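Local structure of haloalkane dehalogenase (Mycobacterium rhodesiae, 4MJ3) at residues 120-125 against 280-285; 148-153 against 226-231. The protein probably catalyses the hydrolytic cleavage of carbon–halogen bonds in haloalkanes, giving an alcohol and a halide ion, as an enzyme of the alpha/beta hydrolase fold. All coordinates share one frame; numbering follows the deposited sequence. Where two conformers were deposited one is given.

Contact 1 (120-125 against 280-285); sequences VCQDWG and HFLQED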
ATOM      1  N   VAL A 120       6.563   4.758   2.475  1.00 12.97           N
ATOM      2  CA  VAL A 120       5.710   4.419   3.608  1.00 11.96           C
ATOM      3  C   VAL A 120       4.684   3.418   3.077  1.00 11.54           C
ATOM      4  O   VAL A 120       3.949   3.706   2.129  1.00 10.90           O
ATOM      5  CB  VAL A 120       4.992   5.633   4.162  1.00 12.38           C
ATOM      6  CG1 VAL A 120       4.046   5.225   5.288  1.00 14.43           C
ATOM      7  CG2 VAL A 120       6.009   6.682   4.617  1.00 14.61           C
ATOM      8  N   CYS A 121       4.635   2.240   3.685  1.00 10.55           N
ATOM      9  CA  CYS A 121       3.840   1.166   3.103  1.00 11.01           C
ATOM     10  C   CYS A 121       3.097   0.355   4.159  1.00 11.26           C
ATOM     11  O   CYS A 121       3.577   0.195   5.265  1.00 13.01           O
ATOM     12  CB  CYS A 121       4.721   0.278   2.235  1.00 11.66           C
ATOM     13  SG  CYS A 121       6.099  -0.557   3.085  1.00 13.89           S
ATOM     14  N   GLN A 122       1.931  -0.152   3.757  1.00  9.54           N
ATOM     15  CA  GLN A 122       1.022  -0.891   4.629  1.00  9.36           C
ATOM     16  C   GLN A 122       0.298  -1.934   3.781  1.00 10.15           C
ATOM     17  O   GLN A 122       0.020  -1.681   2.597  1.00  8.76           O
ATOM     18  CB  GLN A 122       0.026   0.107   5.233  1.00 11.71           C
ATOM     19  CG  GLN A 122      -1.008  -0.462   6.187  1.00 11.74           C
ATOM     20  CD  GLN A 122      -2.377  -0.729   5.547  1.00 11.86           C
ATOM     21  OE1 GLN A 122      -2.668  -0.276   4.449  1.00 12.47           O
ATOM     22  NE2 GLN A 122      -3.223  -1.455   6.266  1.00 12.90           N
ATOM     23  N   ASP A 123       0.002  -3.106   4.368  1.00 10.78           N
ATOM     24  CA  ASP A 123      -0.763  -4.161   3.675  1.00 10.74           C
ATOM     25  C   ASP A 123      -0.037  -4.448   2.332  1.00  8.98           C
ATOM     26  O   ASP A 123       1.211  -4.491   2.284  1.00  9.09           O
ATOM     27  CB  ASP A 123      -2.231  -3.663   3.518  1.00 11.78           C
ATOM     28  CG  ASP A 123      -3.225  -4.741   3.081  1.00 15.39           C
ATOM     29  OD1 ASP A 123      -3.306  -5.075   1.873  1.00 13.06           O
ATOM     30  OD2 ASP A 123      -3.992  -5.223   3.951  1.00 20.10           O
ATOM     31  N   TRP A 124      -0.798  -4.625   1.243  1.00  7.30           N
ATOM     32  CA  TRP A 124      -0.210  -4.888  -0.068  1.00  7.39           C
ATOM     33  C   TRP A 124       0.677  -3.751  -0.593  1.00  8.02           C
ATOM     34  O   TRP A 124       1.538  -3.986  -1.448  1.00  9.16           O
ATOM     35  CB  TRP A 124      -1.304  -5.241  -1.090  1.00  7.18           C
ATOM     36  CG  TRP A 124      -1.567  -6.698  -1.194  1.00  8.26           C
ATOM     37  CD1 TRP A 124      -2.567  -7.386  -0.585  1.00  8.33           C
ATOM     38  CD2 TRP A 124      -0.805  -7.661  -1.943  1.00  7.92           C
ATOM     39  NE1 TRP A 124      -2.503  -8.704  -0.937  1.00  9.54           N
ATOM     40  CE2 TRP A 124      -1.419  -8.903  -1.760  1.00  7.86           C
ATOM     41  CE3 TRP A 124       0.308  -7.574  -2.783  1.00  7.83           C
ATOM     42  CZ2 TRP A 124      -0.939 -10.072  -2.359  1.00  8.94           C
ATOM     43  CZ3 TRP A 124       0.793  -8.735  -3.368  1.00  8.46           C
ATOM     44  CH2 TRP A 124       0.157  -9.962  -3.159  1.00  8.55           C
ATOM     45  N   GLY A 125       0.498  -2.530  -0.068  1.00  9.28           N
ATOM     46  CA  GLY A 125       1.420  -1.444  -0.370  1.00  9.90           C
ATOM     47  C   GLY A 125       2.855  -1.840  -0.044  1.00  9.18           C
ATOM     48  O   GLY A 125       3.784  -1.497  -0.776  1.00 11.07           O
ATOM     49  N   HIS A 280      -5.468  -2.680  11.877  1.00  9.99           N
ATOM     50  CA  HIS A 280      -4.775  -2.924  10.627  1.00  8.82           C
ATOM     51  C   HIS A 280      -4.631  -1.679   9.750  1.00  9.44           C
ATOM     52  O   HIS A 280      -3.542  -1.359   9.279  1.00 10.83           O
ATOM     53  CB  HIS A 280      -5.518  -4.005   9.856  1.00 10.49           C
ATOM     54  CG  HIS A 280      -4.870  -4.365   8.568  1.00 11.07           C
ATOM     55  ND1 HIS A 280      -3.642  -4.984   8.500  1.00 12.87           N
ATOM     56  CD2 HIS A 280      -5.279  -4.196   7.285  1.00 13.06           C
ATOM     57  CE1 HIS A 280      -3.318  -5.169   7.233  1.00 13.34           C
ATOM     58  NE2 HIS A 280      -4.286  -4.685   6.479  1.00 12.36           N
ATOM     59  N   PHE A 281      -5.739  -0.969   9.542  1.00  9.72           N
ATOM     60  CA  PHE A 281      -5.756   0.256   8.750  1.00 11.05           C
ATOM     61  C   PHE A 281      -5.399   1.419   9.655  1.00 11.55           C
ATOM     62  O   PHE A 281      -6.216   2.292   9.961  1.00 12.47           O
ATOM     63  CB  PHE A 281      -7.110   0.449   8.066  1.00 10.99           C
ATOM     64  CG  PHE A 281      -7.418  -0.618   7.071  1.00 10.64           C
ATOM     65  CD1 PHE A 281      -6.832  -0.593   5.809  1.00 10.72           C
ATOM     66  CD2 PHE A 281      -8.239  -1.660   7.392  1.00 10.89           C
ATOM     67  CE1 PHE A 281      -7.077  -1.578   4.874  1.00 10.86           C
ATOM     68  CE2 PHE A 281      -8.496  -2.670   6.473  1.00 10.29           C
ATOM     69  CZ  PHE A 281      -7.931  -2.617   5.202  1.00 10.57           C
ATOM     70  N   LEU A 282      -4.138   1.418  10.089  1.00 10.64           N
ATOM     71  CA  LEU A 282      -3.714   2.332  11.140  1.00 12.34           C
ATOM     72  C   LEU A 282      -3.780   3.804  10.700  1.00 12.73           C
ATOM     73  O   LEU A 282      -3.848   4.694  11.543  1.00 12.98           O
ATOM     74  CB  LEU A 282      -2.316   1.979  11.648  1.00 12.63           C
ATOM     75  CG  LEU A 282      -1.077   2.373  10.845  1.00 12.53           C
ATOM     76  CD1 LEU A 282       0.160   2.059  11.687  1.00 13.40           C
ATOM     77  CD2 LEU A 282      -0.993   1.626   9.517  1.00 14.05           C
ATOM     78  N   GLN A 283      -3.765   4.036   9.393  1.00 11.50           N
ATOM     79  CA  GLN A 283      -3.857   5.388   8.847  1.00 13.35           C
ATOM     80  C   GLN A 283      -5.229   6.007   9.115  1.00 14.10           C
ATOM     81  O   GLN A 283      -5.350   7.230   9.144  1.00 15.54           O
ATOM     82  CB  GLN A 283      -3.570   5.408   7.339  1.00 12.91           C
ATOM     83  CG  GLN A 283      -2.321   4.641   6.915  1.00 13.74           C
ATOM     84  CD  GLN A 283      -2.620   3.229   6.453  1.00 13.67           C
ATOM     85  OE1 GLN A 283      -3.444   2.527   7.050  1.00 12.95           O
ATOM     86  NE2 GLN A 283      -1.939   2.793   5.394  1.00 12.97           N
ATOM     87  N   GLU A 284      -6.255   5.181   9.294  1.00 13.71           N
ATOM     88  CA  GLU A 284      -7.594   5.657   9.666  1.00 15.40           C
ATOM     89  C   GLU A 284      -7.702   5.991  11.132  1.00 18.46           C
ATOM     90  O   GLU A 284      -8.355   6.959  11.494  1.00 19.90           O
ATOM     91  CB  GLU A 284      -8.685   4.626   9.380  1.00 18.47           C
ATOM     92  CG  GLU A 284      -9.095   4.520   7.939  1.00 17.87           C
ATOM     93  CD  GLU A 284      -9.774   5.761   7.375  1.00 15.85           C
ATOM     94  OE1 GLU A 284     -10.269   6.662   8.104  1.00 23.70           O
ATOM     95  OE2 GLU A 284      -9.768   5.852   6.146  1.00 18.19           O
ATOM     96  N   ASP A 285      -7.084   5.187  11.981  1.00 14.13           N
ATOM     97  CA  ASP A 285      -7.180   5.351  13.418  1.00 15.72           C
ATOM     98  C   ASP A 285      -6.230   6.396  13.975  1.00 15.60           C
ATOM     99  O   ASP A 285      -6.589   7.140  14.876  1.00 16.22           O
ATOM    100  CB  ASP A 285      -6.893   4.000  14.103  1.00 13.95           C
ATOM    101  CG  ASP A 285      -7.995   2.967  13.860  1.00 16.05           C
ATOM    102  OD1 ASP A 285      -9.148   3.358  13.579  1.00 15.32           O
ATOM    103  OD2 ASP A 285      -7.711   1.744  13.974  1.00 13.63           O
TER
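D123 and H280 meet tip to tip: H280 NE2 donates to D123 OD2 at 2.6 Å with an N-H...O angle of 157°. The acceptor lies almost in the imidazole plane and is approached through its anti lone pair, away from OD1, while the carboxylate stands 70° from the ring. CG of D123 lies anti to the backbone N (chi1 -168°), carrying the carboxylate toward the histidine. Its OD1 is turned to W124 N, 2.6 Å away, and also accepts a bond from E55 N, so two backbone N-H groups and the histidine together grip the carboxylate. On the far side of the imidazole, ND1 bonds to D250 OD2, which leaves the ring fixed at both nitrogens. Q122 NE2 sits 3.4 Å above one face of the H280 ring, offset toward its rim, while the CD2 edge of H280 lies over the centre of the F281 ring. The Q122 amide is placed by two weak bonds: Q122 NE2 donates to H280 O at 3.0 Å, and Q122 OE1 accepts from Q283 NE2 at 3.3 Å along a nearly straight line. H280 O also receives N147 ND2 and, weakly, L282 N, the latter closing an inverse gamma turn centred on F281. Apolar contact is slight, with L282 CD2 lying 3.9 Å from Q122 CG, and Q283 OE1 is buried without a polar partner. D123 occupies the sharp turn between strand 117-121 and helix 124-135, with positive phi. This is the geometry of the nucleophile elbow, and with H280 and D250 it matches the Asp-His-Asp catalytic triad of haloalkane dehalogenases; W124 N and E55 N are placed as in the family's oxyanion hole.

Contact 2 (148-153 against 226-231); sequences TMLPTG and PANRKA
N228 reaches out from helix 225-235 and hooks the loop through P151: its ND2 donates to P151 O at 2.8 Å with an N-H...O angle of 162°. The donor arrives nearly in line with the carbonyl bond, and the oxygen lies close to the plane of the amide. CG of N228 is anti to its own carbonyl carbon (chi1 -75°), which swings the amide out over the loop, where CB also packs against T152 CA at 4.0 Å. The other end of the amide is held as well, since OD1 accepts from R131 NH1 of helix 124-135, so N228 links that helix to the loop. T152 lies alongside the helix backbone. Its CG2 rests 3.9 Å from R229 CA, while CB meets the aliphatic CG of R229 at 4.0 Å. The hydroxyl of T152 is engaged elsewhere, bonding to D154 OD2; R229 reaches the same carboxylate with NH2 in a salt bridge to OD1, and T152 O is bonded to T225 OG1. L150 completes the interface with its two methyls divided: CD1 lies 4.0 Å from N228 ND2, whereas CD2 packs on A231 CB at 4.1 Å. Further along the helix, W232 and L235 extend this apolar surface. The segment 148-153 follows strand 140-145, and the chain from here to helix 225-235 is helix and loop with no strand. The contact thus joins the exit and return of an excursion consistent with the helical cap that the dehalogenases insert into the alpha/beta hydrolase core.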
ATOM      1  N   THR A 148       2.610  -4.599   7.607  1.00 11.96           N
ATOM      2  CA  THR A 148       2.880  -5.179   6.305  1.00 11.32           C
ATOM      3  C   THR A 148       3.930  -6.279   6.465  1.00 13.59           C
ATOM      4  O   THR A 148       4.350  -6.573   7.586  1.00 13.18           O
ATOM      5  CB  THR A 148       3.333  -4.092   5.310  1.00 12.16           C
ATOM      6  OG1 THR A 148       3.351  -4.642   3.984  1.00 13.76           O
ATOM      7  CG2 THR A 148       4.700  -3.538   5.663  1.00 12.81           C
HETATM    8  N   MSE A 149       4.331  -6.882   5.351  0.60 12.72           N
HETATM    9  CA  MSE A 149       5.400  -7.909   5.329  0.60 16.14           C
HETATM   10  C   MSE A 149       5.809  -8.162   3.904  0.60 15.39           C
HETATM   11  O   MSE A 149       5.210  -7.622   2.964  0.60 14.92           O
HETATM   12  CB  MSE A 149       5.025  -9.269   5.907  0.60 17.69           C
HETATM   13  CG  MSE A 149       5.994  -9.699   7.022  0.60 23.34           C
HETATM   14 SE   MSE A 149       7.935 -10.028   6.780  0.60 21.65          SE
HETATM   15  CE  MSE A 149       7.807 -11.946   7.159  0.60 27.61           C
ATOM     16  N   LEU A 150       6.825  -9.002   3.749  1.00 14.10           N
ATOM     17  CA  LEU A 150       7.263  -9.488   2.439  1.00 13.18           C
ATOM     18  C   LEU A 150       7.329 -11.006   2.507  1.00 14.80           C
ATOM     19  O   LEU A 150       8.391 -11.569   2.767  1.00 15.75           O
ATOM     20  CB  LEU A 150       8.596  -8.894   2.014  1.00 14.11           C
ATOM     21  CG  LEU A 150       9.148  -9.324   0.642  1.00 16.51           C
ATOM     22  CD1 LEU A 150       8.113  -9.203  -0.467  1.00 18.02           C
ATOM     23  CD2 LEU A 150      10.384  -8.540   0.257  1.00 19.02           C
ATOM     24  N   PRO A 151       6.194 -11.678   2.328  1.00 16.70           N
ATOM     25  CA  PRO A 151       6.214 -13.137   2.459  1.00 15.16           C
ATOM     26  C   PRO A 151       6.776 -13.818   1.228  1.00 17.81           C
ATOM     27  O   PRO A 151       6.490 -13.427   0.104  1.00 16.03           O
ATOM     28  CB  PRO A 151       4.735 -13.506   2.635  1.00 21.08           C
ATOM     29  CG  PRO A 151       3.963 -12.317   2.184  1.00 18.13           C
ATOM     30  CD  PRO A 151       4.886 -11.193   1.861  1.00 17.00           C
ATOM     31  N   THR A 152       7.514 -14.890   1.444  1.00 16.73           N
ATOM     32  CA  THR A 152       8.060 -15.674   0.341  1.00 14.62           C
ATOM     33  C   THR A 152       7.216 -16.903   0.028  1.00 16.27           C
ATOM     34  O   THR A 152       7.420 -17.533  -0.999  1.00 17.33           O
ATOM     35  CB  THR A 152       9.467 -16.143   0.713  1.00 17.12           C
ATOM     36  OG1 THR A 152       9.403 -16.870   1.941  1.00 15.78           O
ATOM     37  CG2 THR A 152      10.421 -14.947   0.877  1.00 15.91           C
ATOM     38  N   GLY A 153       6.314 -17.256   0.947  1.00 16.76           N
ATOM     39  CA  GLY A 153       5.575 -18.502   0.894  1.00 17.60           C
ATOM     40  C   GLY A 153       6.182 -19.586   1.772  1.00 18.10           C
ATOM     41  O   GLY A 153       5.651 -20.690   1.886  1.00 16.79           O
ATOM     42  N   PRO A 226       9.917 -17.435  -6.111  1.00 15.71           N
ATOM     43  CA  PRO A 226      11.314 -17.183  -6.508  1.00 16.10           C
ATOM     44  C   PRO A 226      11.712 -15.692  -6.466  1.00 15.76           C
ATOM     45  O   PRO A 226      12.732 -15.337  -5.862  1.00 17.09           O
ATOM     46  CB  PRO A 226      11.391 -17.740  -7.924  1.00 18.34           C
ATOM     47  CG  PRO A 226      10.285 -18.749  -7.990  1.00 19.05           C
ATOM     48  CD  PRO A 226       9.173 -18.168  -7.149  1.00 16.43           C
ATOM     49  N   ALA A 227      10.880 -14.831  -7.031  1.00 14.14           N
ATOM     50  CA  ALA A 227      11.178 -13.382  -7.002  1.00 13.57           C
ATOM     51  C   ALA A 227      11.165 -12.816  -5.572  1.00 13.05           C
ATOM     52  O   ALA A 227      11.990 -11.976  -5.240  1.00 14.23           O
ATOM     53  CB  ALA A 227      10.202 -12.617  -7.860  1.00 16.31           C
ATOM     54  N   ASN A 228      10.248 -13.282  -4.724  1.00 12.46           N
ATOM     55  CA  ASN A 228      10.171 -12.737  -3.360  1.00 13.29           C
ATOM     56  C   ASN A 228      11.366 -13.174  -2.530  1.00 12.24           C
ATOM     57  O   ASN A 228      11.851 -12.406  -1.700  1.00 13.04           O
ATOM     58  CB  ASN A 228       8.871 -13.099  -2.672  1.00 13.88           C
ATOM     59  CG  ASN A 228       7.701 -12.285  -3.186  1.00 14.29           C
ATOM     60  OD1 ASN A 228       7.787 -11.614  -4.206  1.00 13.52           O
ATOM     61  ND2 ASN A 228       6.608 -12.341  -2.471  1.00 16.23           N
ATOM     62  N   ARG A 229      11.857 -14.396  -2.757  1.00 14.51           N
ATOM     63  CA  ARG A 229      13.058 -14.839  -2.049  1.00 15.46           C
ATOM     64  C   ARG A 229      14.242 -13.972  -2.418  1.00 15.62           C
ATOM     65  O   ARG A 229      15.039 -13.589  -1.552  1.00 14.97           O
ATOM     66  CB  ARG A 229      13.394 -16.290  -2.360  1.00 17.16           C
ATOM     67  CG  ARG A 229      12.478 -17.275  -1.673  1.00 16.21           C
ATOM     68  CD  ARG A 229      12.776 -18.672  -2.167  1.00 20.60           C
ATOM     69  NE  ARG A 229      12.015 -19.688  -1.451  1.00 18.01           N
ATOM     70  CZ  ARG A 229      11.921 -20.948  -1.867  1.00 21.12           C
ATOM     71  NH1 ARG A 229      12.544 -21.337  -2.972  1.00 20.47           N
ATOM     72  NH2 ARG A 229      11.200 -21.818  -1.180  1.00 21.63           N
ATOM     73  N   LYS A 230      14.351 -13.642  -3.692  1.00 14.41           N
ATOM     74  CA  LYS A 230      15.438 -12.791  -4.149  1.00 16.27           C
ATOM     75  C   LYS A 230      15.324 -11.387  -3.577  1.00 14.41           C
ATOM     76  O   LYS A 230      16.326 -10.805  -3.099  1.00 17.37           O
ATOM     77  CB  LYS A 230      15.492 -12.725  -5.675  1.00 15.49           C
ATOM     78  CG  LYS A 230      15.980 -14.027  -6.290  1.00 20.96           C
ATOM     79  N   ALA A 231      14.121 -10.835  -3.607  1.00 14.79           N
ATOM     80  CA  ALA A 231      13.878  -9.510  -2.987  1.00 13.77           C
ATOM     81  C   ALA A 231      14.135  -9.494  -1.477  1.00 13.44           C
ATOM     82  O   ALA A 231      14.664  -8.519  -0.932  1.00 14.41           O
ATOM     83  CB  ALA A 231      12.475  -9.021  -3.282  1.00 13.64           C
TER

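Overall arrangement
Contact 2 is nested along the chain within the loop closed by contact 1, and their centres lie 19 Å apart. They nevertheless touch: D123 O and T148 OG1 are 2.7 Å apart, a probable hydrogen bond, and C121 O packs on T148 CG2 at 3.9 Å. The start of loop 148-153 therefore abuts the turn of the presumed nucleophile, while its far end is fastened to helix 225-235. The centre of contact 1 lies about 7 Å, and that of contact 2 about 16 Å, from the centre of the chain. Contact 1 contains two members of the probable catalytic triad; contact 2 is probably at the base of the cap helices. Helix 124-135 bridges the two, starting at contact 1 and contributing R131 to contact 2.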